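Local coordinates for protein (CD58) (Homo sapiens, PDB 1CCZ), which serves as the cell-surface ligand of the T-lymphocyte receptor CD2, which it binds through its membrane-distal immunoglobulin-like domain in cell adhesion, at residues E37-S41 and E42-F46. Residues are numbered along the deposited sequence; the frame is centred on the assembly and turned at random.
Sequences ELENS and EFRAF
E37 and R44 face each other as a hydrogen-bonded antiparallel pair, and their side chains run side by side in the same direction over one face of the hairpin. The guanidinium, turned nearly perpendicular to the carboxylate (87°), offers its edge: on its NE-facing side R44 NH1 donates to E37 OE2 at 2.8 Å, closing a salt bridge almost along the C-O axis of the acid. At the outer edge, between NH1 and NH2, R44 NH2 reaches back along its own strand to E42 OE1 (3.0 Å), which it meets from above that carboxylate's plane. A water beside it, in the guanidinium plane, completes the set, accepting from R44 NH1 and N40 ND2 and donating to E39 O and E42 OE1. Two acids and a water thus hold the group's rotation, and the bend at chi3 (34°) swings it back toward the turn. On another side of the E37 carboxylate, F46 presents its ring edge, CZ lying 3.5 Å from OE1, with the two planes 77° apart. E39 OE2 stays beyond salt-bridge distance of R44 NH1, although its charge probably adds to the field around the arginine.

The other face carries the non-hydrogen-bonded pair L38 and F43, where L38 CD2 touches F43 CB at 3.8 Å and lies near the plane of the ring. Backbone bonds join E37 to R44 and E39 to E42, the latter pair closing a type I' turn through N40 and S41, both in left-handed backbone conformations.

This is the tight hairpin between strands 33-39 and 42-45, the latter outermost in its sheet, at the surface of the immunoglobulin-like domain. K34 gives the E37 carboxylate a second salt bridge, through OE1; L38 and F43 pack on L55 of strand 53-55, while strand 26-30 flanks 33-39 on its other side.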
ATOM      1  N   GLU A  37      -0.766  12.502  21.519  1.00 25.18           N
ATOM      2  CA  GLU A  37      -1.716  12.358  22.615  1.00 24.20           C
ATOM      3  C   GLU A  37      -2.582  13.592  22.834  1.00 23.26           C
ATOM      4  O   GLU A  37      -2.244  14.679  22.387  1.00 23.12           O
ATOM      5  CB  GLU A  37      -0.947  12.061  23.910  1.00 23.61           C
ATOM      6  CG  GLU A  37      -0.251  13.271  24.452  1.00 24.59           C
ATOM      7  CD  GLU A  37       0.753  12.963  25.540  1.00 28.25           C
ATOM      8  OE1 GLU A  37       1.144  11.799  25.718  1.00 34.26           O
ATOM      9  OE2 GLU A  37       1.166  13.905  26.231  1.00 30.39           O
ATOM     10  N   LEU A  38      -3.725  13.380  23.479  1.00 24.55           N
ATOM     11  CA  LEU A  38      -4.647  14.432  23.909  1.00 24.79           C
ATOM     12  C   LEU A  38      -4.643  14.087  25.401  1.00 25.19           C
ATOM     13  O   LEU A  38      -5.259  13.108  25.829  1.00 23.07           O
ATOM     14  CB  LEU A  38      -6.049  14.249  23.339  1.00 26.73           C
ATOM     15  CG  LEU A  38      -6.220  14.690  21.883  1.00 35.62           C
ATOM     16  CD1 LEU A  38      -7.651  14.434  21.441  1.00 37.16           C
ATOM     17  CD2 LEU A  38      -5.871  16.171  21.740  1.00 37.81           C
ATOM     18  N   GLU A  39      -3.897  14.867  26.173  1.00 23.91           N
ATOM     19  CA  GLU A  39      -3.738  14.637  27.601  1.00 25.33           C
ATOM     20  C   GLU A  39      -3.931  15.919  28.421  1.00 27.17           C
ATOM     21  O   GLU A  39      -3.269  16.923  28.161  1.00 26.16           O
ATOM     22  CB  GLU A  39      -2.332  14.078  27.853  1.00 23.90           C
ATOM     23  CG  GLU A  39      -2.068  13.623  29.280  1.00 26.79           C
ATOM     24  CD  GLU A  39      -0.697  13.019  29.444  1.00 27.05           C
ATOM     25  OE1 GLU A  39      -0.526  11.838  29.080  1.00 27.35           O
ATOM     26  OE2 GLU A  39       0.211  13.726  29.927  1.00 27.61           O
ATOM     27  N   ASN A  40      -4.827  15.879  29.410  1.00 26.86           N
ATOM     28  CA  ASN A  40      -5.061  17.035  30.259  1.00 26.86           C
ATOM     29  C   ASN A  40      -5.408  18.214  29.375  1.00 29.66           C
ATOM     30  O   ASN A  40      -4.906  19.323  29.603  1.00 28.64           O
ATOM     31  CB  ASN A  40      -3.799  17.394  31.047  1.00 27.30           C
ATOM     32  CG  ASN A  40      -3.345  16.288  31.966  1.00 32.92           C
ATOM     33  OD1 ASN A  40      -4.146  15.734  32.723  1.00 31.30           O
ATOM     34  ND2 ASN A  40      -2.044  15.962  31.915  1.00 32.61           N
ATOM     35  N   SER A  41      -6.222  17.971  28.350  1.00 28.30           N
ATOM     36  CA  SER A  41      -6.658  19.035  27.432  1.00 29.38           C
ATOM     37  C   SER A  41      -5.600  19.668  26.547  1.00 29.38           C
ATOM     38  O   SER A  41      -5.811  20.743  25.978  1.00 30.64           O
ATOM     39  CB  SER A  41      -7.336  20.144  28.221  1.00 32.78           C
ATOM     40  OG  SER A  41      -8.508  19.643  28.838  1.00 39.27           O
ATOM     41  N   GLU A  42      -4.454  19.019  26.440  1.00 26.19           N
ATOM     42  CA  GLU A  42      -3.403  19.539  25.605  1.00 26.25           C
ATOM     43  C   GLU A  42      -3.021  18.515  24.565  1.00 26.64           C
ATOM     44  O   GLU A  42      -3.044  17.316  24.819  1.00 27.05           O
ATOM     45  CB  GLU A  42      -2.184  19.859  26.440  1.00 28.29           C
ATOM     46  CG  GLU A  42      -2.466  20.730  27.620  1.00 30.62           C
ATOM     47  CD  GLU A  42      -1.197  21.110  28.302  1.00 35.83           C
ATOM     48  OE1 GLU A  42      -0.525  20.201  28.833  1.00 38.97           O
ATOM     49  OE2 GLU A  42      -0.851  22.311  28.291  1.00 42.42           O
ATOM     50  N   PHE A  43      -2.649  18.990  23.388  1.00 26.31           N
ATOM     51  CA  PHE A  43      -2.235  18.089  22.341  1.00 24.76           C
ATOM     52  C   PHE A  43      -0.738  18.163  22.156  1.00 25.66           C
ATOM     53  O   PHE A  43      -0.130  19.230  22.280  1.00 28.70           O
ATOM     54  CB  PHE A  43      -2.895  18.439  21.018  1.00 23.82           C
ATOM     55  CG  PHE A  43      -2.224  17.792  19.853  1.00 26.24           C
ATOM     56  CD1 PHE A  43      -2.523  16.483  19.506  1.00 23.95           C
ATOM     57  CD2 PHE A  43      -1.247  18.470  19.132  1.00 28.43           C
ATOM     58  CE1 PHE A  43      -1.856  15.853  18.456  1.00 27.36           C
ATOM     59  CE2 PHE A  43      -0.569  17.843  18.069  1.00 31.26           C
ATOM     60  CZ  PHE A  43      -0.876  16.533  17.734  1.00 27.53           C
ATOM     61  N   ARG A  44      -0.125  17.021  21.883  1.00 27.01           N
ATOM     62  CA  ARG A  44       1.290  17.024  21.591  1.00 28.20           C
ATOM     63  C   ARG A  44       1.663  15.773  20.821  1.00 28.08           C
ATOM     64  O   ARG A  44       1.061  14.715  21.006  1.00 25.10           O
ATOM     65  CB  ARG A  44       2.123  17.221  22.869  1.00 32.62           C
ATOM     66  CG  ARG A  44       2.463  15.994  23.646  1.00 40.45           C
ATOM     67  CD  ARG A  44       3.189  16.358  24.939  1.00 48.11           C
ATOM     68  NE  ARG A  44       2.728  17.618  25.524  1.00 54.29           N
ATOM     69  CZ  ARG A  44       1.783  17.722  26.466  1.00 56.95           C
ATOM     70  NH1 ARG A  44       1.178  16.642  26.945  1.00 56.60           N
ATOM     71  NH2 ARG A  44       1.445  18.916  26.938  1.00 57.84           N
ATOM     72  N   ALA A  45       2.606  15.934  19.896  1.00 28.27           N
ATOM     73  CA  ALA A  45       3.082  14.827  19.079  1.00 29.42           C
ATOM     74  C   ALA A  45       4.550  14.611  19.459  1.00 31.00           C
ATOM     75  O   ALA A  45       5.175  15.486  20.051  1.00 31.83           O
ATOM     76  CB  ALA A  45       2.937  15.160  17.598  1.00 25.54           C
ATOM     77  N   PHE A  46       5.098  13.450  19.130  1.00 31.28           N
ATOM     78  CA  PHE A  46       6.467  13.157  19.495  1.00 32.22           C
ATOM     79  C   PHE A  46       7.316  12.701  18.335  1.00 34.42           C
ATOM     80  O   PHE A  46       6.814  12.245  17.315  1.00 33.00           O
ATOM     81  CB  PHE A  46       6.507  12.070  20.569  1.00 32.33           C
ATOM     82  CG  PHE A  46       5.612  12.339  21.736  1.00 34.43           C
ATOM     83  CD1 PHE A  46       4.267  11.991  21.693  1.00 34.00           C
ATOM     84  CD2 PHE A  46       6.104  12.966  22.872  1.00 36.15           C
ATOM     85  CE1 PHE A  46       3.421  12.268  22.761  1.00 33.96           C
ATOM     86  CE2 PHE A  46       5.263  13.247  23.950  1.00 36.38           C
ATOM     87  CZ  PHE A  46       3.920  12.898  23.890  1.00 35.17           C
TER
HETATM   88  O   HOH W   1      -0.586  17.171  29.405  1.00 41.64           O